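Local coordinates for Lon211 (Mycobacterium tuberculosis, PDB 6VBK), which is the N-terminal domain of an ATP-dependent Lon protease and probably takes part in recognising and binding protein substrates for degradation, at residues A43-A46 / A47-A50; T113-A117 / A118-E122; E200-I203 / G204-D208. All coordinates share one frame; numbering follows the deposited sequence.

Contact 1 (A43-A46 / A47-A50)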
loop_
_atom_site.group_PDB
_atom_site.type_symbol
_atom_site.label_atom_id
_atom_site.label_comp_id
_atom_site.label_asym_id
_atom_site.label_seq_id
_atom_site.Cartn_x
_atom_site.Cartn_y
_atom_site.Cartn_z
ATOM N N ALA B 43 6.385 -4.880 -22.825
ATOM C CA ALA B 43 6.356 -4.977 -21.370
ATOM C C ALA B 43 7.765 -5.039 -20.794
ATOM O O ALA B 43 8.046 -4.422 -19.759
ATOM C CB ALA B 43 5.546 -6.198 -20.939
ATOM N N ILE B 44 8.664 -5.771 -21.453
ATOM C CA ILE B 44 10.038 -5.869 -20.970
ATOM C C ILE B 44 10.754 -4.533 -21.118
ATOM O O ILE B 44 11.522 -4.125 -20.238
ATOM C CB ILE B 44 10.780 -7.000 -21.707
ATOM C CG1 ILE B 44 10.099 -8.343 -21.433
ATOM C CG2 ILE B 44 12.246 -7.041 -21.296
ATOM C CD1 ILE B 44 10.789 -9.523 -22.077
ATOM N N GLU B 45 10.512 -3.826 -22.225
ATOM C CA GLU B 45 11.174 -2.541 -22.434
ATOM C C GLU B 45 10.612 -1.471 -21.509
ATOM O O GLU B 45 11.353 -0.603 -21.034
ATOM C CB GLU B 45 11.049 -2.117 -23.896
ATOM C CG GLU B 45 11.957 -2.897 -24.830
ATOM C CD GLU B 45 13.411 -2.838 -24.402
ATOM O OE1 GLU B 45 13.879 -1.745 -24.016
ATOM O OE2 GLU B 45 14.086 -3.889 -24.442
ATOM N N ALA B 46 9.303 -1.510 -21.246
ATOM C CA ALA B 46 8.731 -0.619 -20.242
ATOM C C ALA B 46 9.293 -0.925 -18.861
ATOM O O ALA B 46 9.509 -0.015 -18.053
ATOM C CB ALA B 46 7.208 -0.735 -20.240
ATOM N N ALA B 47 9.539 -2.205 -18.574
ATOM C CA ALA B 47 10.141 -2.570 -17.296
ATOM C C ALA B 47 11.589 -2.108 -17.219
ATOM O O ALA B 47 12.049 -1.661 -16.162
ATOM C CB ALA B 47 10.046 -4.079 -17.082
ATOM N N ARG B 48 12.324 -2.207 -18.329
ATOM C CA ARG B 48 13.716 -1.767 -18.334
ATOM C C ARG B 48 13.809 -0.264 -18.110
ATOM O O ARG B 48 14.612 0.204 -17.295
ATOM C CB ARG B 48 14.388 -2.155 -19.650
ATOM C CG ARG B 48 15.906 -2.075 -19.606
ATOM C CD ARG B 48 16.511 -2.095 -20.998
ATOM N NE ARG B 48 15.846 -3.056 -21.873
ATOM C CZ ARG B 48 16.095 -4.361 -21.878
ATOM N NH1 ARG B 48 16.994 -4.873 -21.047
ATOM N NH2 ARG B 48 15.441 -5.157 -22.712
ATOM N N ALA B 49 12.984 0.508 -18.822
ATOM C CA ALA B 49 12.995 1.959 -18.667
ATOM C C ALA B 49 12.626 2.367 -17.245
ATOM O O ALA B 49 13.228 3.288 -16.681
ATOM C CB ALA B 49 12.040 2.600 -19.674
ATOM N N ALA B 50 11.625 1.691 -16.677
ATOM C CA ALA B 50 11.186 1.993 -15.296
ATOM C C ALA B 50 12.299 1.600 -14.323
ATOM O O ALA B 50 12.246 2.019 -13.155
ATOM C CB ALA B 50 9.901 1.268 -14.987
#
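The carbonyls of A43 to A46 accept the amides of A47 to A50 in unbroken i to i+4 order, A47 bonding to A43, R48 to I44, A49 to E45 and A50 to A46. The A49 N to E45 O bond, 3.0 Å long, is the straightest of the four at 168°. Four donors in succession mark the last turns of the α-helix 38-50. Its alanine-rich face, with A43, A46 and A47 buried, lets the helix lie close against the β-sheet of the Lon substrate-binding domain: A43 and A47 meet L17 and P15 of strand 9-19, and A46 rests on W120. On a more exposed face, E45 and R48, three residues apart, run side by side into a salt bridge. R48 grips the carboxylate side-on with two nitrogens, NE to OE1 and NH2 to OE2. NE lies 3.2 Å from E45 OE1, on its syn side though tilted well out of the carboxylate plane. R48 NH2 meets E45 OE2 from above that plane at a very short 2.5 Å, a length to be read with caution. Both oxygens stay near the guanidinium plane, although the two flat groups are turned 30° apart. A bend at chi3 (-41°) folds the arginine back over the preceding turn, where NH2 also passes 4.0 Å from I44 CG2. The remaining terminal nitrogen, NH1, is held by E88 in a second salt bridge, which ties the helix surface to strand 79-88.

Contact 2 (T113-A117 / A118-E122)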
loop_
_atom_site.group_PDB
_atom_site.type_symbol
_atom_site.label_atom_id
_atom_site.label_comp_id
_atom_site.label_asym_id
_atom_site.label_seq_id
_atom_site.Cartn_x
_atom_site.Cartn_y
_atom_site.Cartn_z
ATOM N N THR B 113 -0.500 4.514 -15.011
ATOM C CA THR B 113 0.323 4.908 -16.142
ATOM C C THR B 113 1.790 4.624 -15.848
ATOM O O THR B 113 2.193 4.440 -14.697
ATOM C CB THR B 113 0.138 6.395 -16.474
ATOM O OG1 THR B 113 0.540 7.191 -15.352
ATOM C CG2 THR B 113 -1.317 6.691 -16.802
ATOM N N GLY B 114 2.586 4.591 -16.915
ATOM C CA GLY B 114 4.006 4.353 -16.809
ATOM C C GLY B 114 4.712 4.529 -18.139
ATOM O O GLY B 114 4.080 4.742 -19.179
ATOM N N PRO B 115 6.039 4.442 -18.131
ATOM C CA PRO B 115 6.802 4.605 -19.375
ATOM C C PRO B 115 6.569 3.442 -20.329
ATOM O O PRO B 115 6.019 2.399 -19.973
ATOM C CB PRO B 115 8.255 4.653 -18.895
ATOM C CG PRO B 115 8.245 3.901 -17.603
ATOM C CD PRO B 115 6.915 4.206 -16.970
ATOM N N GLY B 116 6.998 3.644 -21.573
ATOM C CA GLY B 116 6.861 2.626 -22.594
ATOM C C GLY B 116 5.440 2.500 -23.113
ATOM O O GLY B 116 4.530 3.243 -22.743
ATOM N N ALA B 117 5.255 1.521 -23.997
ATOM C CA ALA B 117 3.969 1.267 -24.631
ATOM C C ALA B 117 3.184 0.155 -23.950
ATOM O O ALA B 117 2.151 -0.273 -24.476
ATOM C CB ALA B 117 4.169 0.932 -26.112
ATOM N N ALA B 118 3.644 -0.320 -22.798
ATOM C CA ALA B 118 2.995 -1.419 -22.102
ATOM C C ALA B 118 1.856 -0.915 -21.221
ATOM O O ALA B 118 1.774 0.266 -20.876
ATOM C CB ALA B 118 4.005 -2.188 -21.252
ATOM N N LEU B 119 0.971 -1.840 -20.862
ATOM C CA LEU B 119 -0.122 -1.543 -19.947
ATOM C C LEU B 119 0.365 -1.658 -18.509
ATOM O O LEU B 119 0.983 -2.659 -18.130
ATOM C CB LEU B 119 -1.294 -2.492 -20.191
ATOM C CG LEU B 119 -2.419 -2.493 -19.155
ATOM C CD1 LEU B 119 -3.048 -1.113 -19.024
ATOM C CD2 LEU B 119 -3.468 -3.533 -19.516
ATOM N N TRP B 120 0.091 -0.632 -17.710
ATOM C CA TRP B 120 0.516 -0.579 -16.321
ATOM C C TRP B 120 -0.684 -0.740 -15.398
ATOM O O TRP B 120 -1.754 -0.179 -15.650
ATOM C CB TRP B 120 1.232 0.739 -16.017
ATOM C CG TRP B 120 2.554 0.878 -16.707
ATOM C CD1 TRP B 120 2.770 1.265 -17.997
ATOM C CD2 TRP B 120 3.847 0.638 -16.138
ATOM N NE1 TRP B 120 4.117 1.278 -18.269
ATOM C CE2 TRP B 120 4.800 0.897 -17.143
ATOM C CE3 TRP B 120 4.290 0.229 -14.877
ATOM C CZ2 TRP B 120 6.168 0.759 -16.925
ATOM C CZ3 TRP B 120 5.649 0.095 -14.664
ATOM C CH2 TRP B 120 6.571 0.357 -15.683
ATOM N N VAL B 121 -0.500 -1.518 -14.330
ATOM C CA VAL B 121 -1.523 -1.715 -13.312
ATOM C C VAL B 121 -0.874 -1.596 -11.941
ATOM O O VAL B 121 0.332 -1.796 -11.776
ATOM C CB VAL B 121 -2.241 -3.080 -13.441
ATOM C CG1 VAL B 121 -2.907 -3.216 -14.804
ATOM C CG2 VAL B 121 -1.267 -4.221 -13.196
ATOM N N GLU B 122 -1.692 -1.256 -10.952
ATOM C CA GLU B 122 -1.257 -1.268 -9.565
ATOM C C GLU B 122 -1.523 -2.636 -8.954
ATOM O O GLU B 122 -2.510 -3.303 -9.279
ATOM C CB GLU B 122 -1.969 -0.182 -8.756
ATOM C CG GLU B 122 -1.573 1.233 -9.143
ATOM C CD GLU B 122 -2.267 2.284 -8.300
ATOM O OE1 GLU B 122 -3.147 1.915 -7.494
ATOM O OE2 GLU B 122 -1.931 3.478 -8.442
HETATM O O HOH W 1 2.200 2.847 -21.386
#
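W120 sends its indole back against the preceding turn, where NE1 donates a hydrogen bond of 2.8 Å to P115 O. The bond is moderately bent, 144° at the hydrogen, with the acceptor at the ring edge and close to the indole plane. One face of the same ring is taken up by backbone: G114 CA stands 3.4 Å from the centroid of the five-membered ring, only 10° off its normal, a clear CH-pi contact. Having no side chain, the glycine lets the main chain lie directly on the ring face. Next along, P115 crosses the indole at about a right angle and sets its CD 3.5 Å from CZ2 of W120. The tryptophan thus meets three consecutive features of the turn: a glycine methylene, a proline ring and the proline carbonyl. Its CG lies anti to the carbonyl carbon (chi1 -68°), which swings the indole toward 113-117. Farther out, a water lies 2.7 Å from both G116 O and A118 O, within hydrogen-bonding distance, and bridges the two limbs of the turn near the indole edge. G116 itself adopts a positive phi where the chain turns toward A118. The amide of A118, buried here, has no partner in the model. This turn links strands 96-112 and 120-125, an antiparallel pair in which W120 bonds through its backbone to T112; helix 38-50 packs against the turn through A46 and A50, while T13 and P15 of strand 9-19 also touch the indole.

Contact 3 (E200-I203 / G204-D208)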
loop_
_atom_site.group_PDB
_atom_site.type_symbol
_atom_site.label_atom_id
_atom_site.label_comp_id
_atom_site.label_asym_id
_atom_site.label_seq_id
_atom_site.Cartn_x
_atom_site.Cartn_y
_atom_site.Cartn_z
ATOM N N GLU B 200 -4.251 -28.579 -0.503
ATOM C CA GLU B 200 -5.530 -29.276 -0.487
ATOM C C GLU B 200 -6.230 -29.224 -1.841
ATOM O O GLU B 200 -7.027 -30.117 -2.150
ATOM C CB GLU B 200 -6.397 -28.683 0.627
ATOM C CG GLU B 200 -5.931 -28.912 2.050
ATOM C CD GLU B 200 -6.828 -28.218 3.060
ATOM O OE1 GLU B 200 -7.683 -27.416 2.637
ATOM O OE2 GLU B 200 -6.671 -28.456 4.275
ATOM N N LEU B 201 -5.929 -28.218 -2.666
ATOM C CA LEU B 201 -6.453 -28.183 -4.030
ATOM C C LEU B 201 -5.680 -29.123 -4.948
ATOM O O LEU B 201 -6.278 -29.926 -5.671
ATOM C CB LEU B 201 -6.407 -26.756 -4.581
ATOM C CG LEU B 201 -7.542 -25.806 -4.203
ATOM C CD1 LEU B 201 -7.170 -24.368 -4.529
ATOM C CD2 LEU B 201 -8.824 -26.200 -4.917
ATOM N N VAL B 202 -4.346 -29.033 -4.937
ATOM C CA VAL B 202 -3.548 -29.802 -5.888
ATOM C C VAL B 202 -3.513 -31.280 -5.510
ATOM O O VAL B 202 -3.360 -32.143 -6.383
ATOM C CB VAL B 202 -2.131 -29.204 -6.001
ATOM C CG1 VAL B 202 -1.371 -29.357 -4.691
ATOM C CG2 VAL B 202 -1.366 -29.843 -7.153
ATOM N N ILE B 203 -3.656 -31.600 -4.222
ATOM C CA ILE B 203 -3.682 -33.002 -3.806
ATOM C C ILE B 203 -4.886 -33.712 -4.412
ATOM O O ILE B 203 -4.784 -34.852 -4.883
ATOM C CB ILE B 203 -3.671 -33.106 -2.269
ATOM C CG1 ILE B 203 -2.258 -32.881 -1.725
ATOM C CG2 ILE B 203 -4.210 -34.453 -1.808
ATOM C CD1 ILE B 203 -2.189 -32.822 -0.212
ATOM N N GLY B 204 -6.042 -33.046 -4.423
ATOM C CA GLY B 204 -7.221 -33.642 -5.030
ATOM C C GLY B 204 -7.092 -33.797 -6.533
ATOM O O GLY B 204 -7.488 -34.822 -7.096
ATOM N N TRP B 205 -6.539 -32.784 -7.205
ATOM C CA TRP B 205 -6.347 -32.873 -8.650
ATOM C C TRP B 205 -5.311 -33.928 -9.015
ATOM O O TRP B 205 -5.437 -34.586 -10.054
ATOM C CB TRP B 205 -5.931 -31.514 -9.214
ATOM C CG TRP B 205 -6.888 -30.406 -8.897
ATOM C CD1 TRP B 205 -8.204 -30.531 -8.555
ATOM C CD2 TRP B 205 -6.601 -29.002 -8.880
ATOM N NE1 TRP B 205 -8.755 -29.293 -8.331
ATOM C CE2 TRP B 205 -7.792 -28.337 -8.525
ATOM C CE3 TRP B 205 -5.455 -28.242 -9.134
ATOM C CZ2 TRP B 205 -7.869 -26.950 -8.416
ATOM C CZ3 TRP B 205 -5.533 -26.866 -9.026
ATOM C CH2 TRP B 205 -6.731 -26.234 -8.670
ATOM N N THR B 206 -4.285 -34.102 -8.177
ATOM C CA THR B 206 -3.256 -35.096 -8.464
ATOM C C THR B 206 -3.794 -36.510 -8.294
ATOM O O THR B 206 -3.477 -37.402 -9.089
ATOM C CB THR B 206 -2.047 -34.879 -7.554
ATOM O OG1 THR B 206 -1.703 -33.488 -7.537
ATOM C CG2 THR B 206 -0.856 -35.681 -8.052
ATOM N N ARG B 207 -4.606 -36.732 -7.258
ATOM C CA ARG B 207 -5.190 -38.051 -7.041
ATOM C C ARG B 207 -6.131 -38.429 -8.177
ATOM O O ARG B 207 -6.114 -39.569 -8.655
ATOM C CB ARG B 207 -5.929 -38.077 -5.704
ATOM C CG ARG B 207 -6.264 -39.468 -5.194
ATOM C CD ARG B 207 -5.370 -39.837 -4.023
ATOM N NE ARG B 207 -5.328 -38.771 -3.026
ATOM C CZ ARG B 207 -4.688 -38.855 -1.865
ATOM N NH1 ARG B 207 -4.034 -39.963 -1.543
ATOM N NH2 ARG B 207 -4.704 -37.832 -1.021
ATOM N N ASP B 208 -6.956 -37.483 -8.628
ATOM C CA ASP B 208 -7.909 -37.764 -9.694
ATOM C C ASP B 208 -7.251 -37.872 -11.064
ATOM O O ASP B 208 -7.938 -38.203 -12.036
ATOM C CB ASP B 208 -8.999 -36.693 -9.719
ATOM C CG ASP B 208 -9.863 -36.717 -8.475
ATOM O OD1 ASP B 208 -9.711 -37.653 -7.663
ATOM O OD2 ASP B 208 -10.689 -35.799 -8.307
#
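W205, T206 and R207 each return their amide to the carbonyl four residues earlier, L201, V202 and I203, near the end of helix 195-207. The first of these bonds, W205 N to L201 O, is a long 3.3 Å. As the chain brings it there, L201 O also lies over one face of the W205 indole, 3.2 Å above the ring plane and displaced toward its rim. L201 and W205 run side by side along the helix; L201 CB stands over the six-membered ring of W205, 4.3 Å from its centroid in a CH-pi contact, and L201 CD2 approaches W205 CZ2 to 3.7 Å. The W205 side chain starts with CG anti to its carbonyl carbon (chi1 -56°), an orientation that leads the indole back along the previous turn. One residue on, T206 N bonds to V202 O at 2.8 Å. With OG1 beside its own backbone nitrogen (chi1 -46°), the threonine hydroxyl turns to the same carbonyl; T206 OG1 is placed only 2.4 Å from V202 O, implausibly short for an ordinary hydrogen bond, so its exact geometry is doubtful. I203 and R207 form the third aligned pair, in which the methyl CG2 of I203 lies 3.5 Å from NH2 of R207. That guanidinium nitrogen also forms a salt bridge to E141, while E200 pairs with R134, so both charged side chains tie this helix to helix 133-153. On another side, W205 packs on Q185, E188 and V189 of helix 183-191, within the α-helical part of the domain. The direction of OG1 toward V202 O is consistent with the buried hydroxyl being satisfied within its own helix, with V202 and T206 packing on Y142.

How the contacts relate
Contacts 1 and 2 form one continuous packing unit, their centres 9 Å apart. The helix end of 43-50 lies against the turn of 113-122: A50 CB comes 3.5 Å from W120 CH2, A43 CA 3.6 Å from A118 CB, and A46 CB 3.4 Å from P115 O, the oxygen that also accepts the indole NE1. Contact 3 belongs to the helical part of the chain, on the opposite side of its centre, about 38 Å from contact 1 and 37 Å from contact 2 between centres. Its nearest atoms remain about 26 Å and 22 Å from them. All three contacts belong to the Lon substrate-binding domain, with contacts 1 and 2 at the β-sheet and contact 3 among the helices.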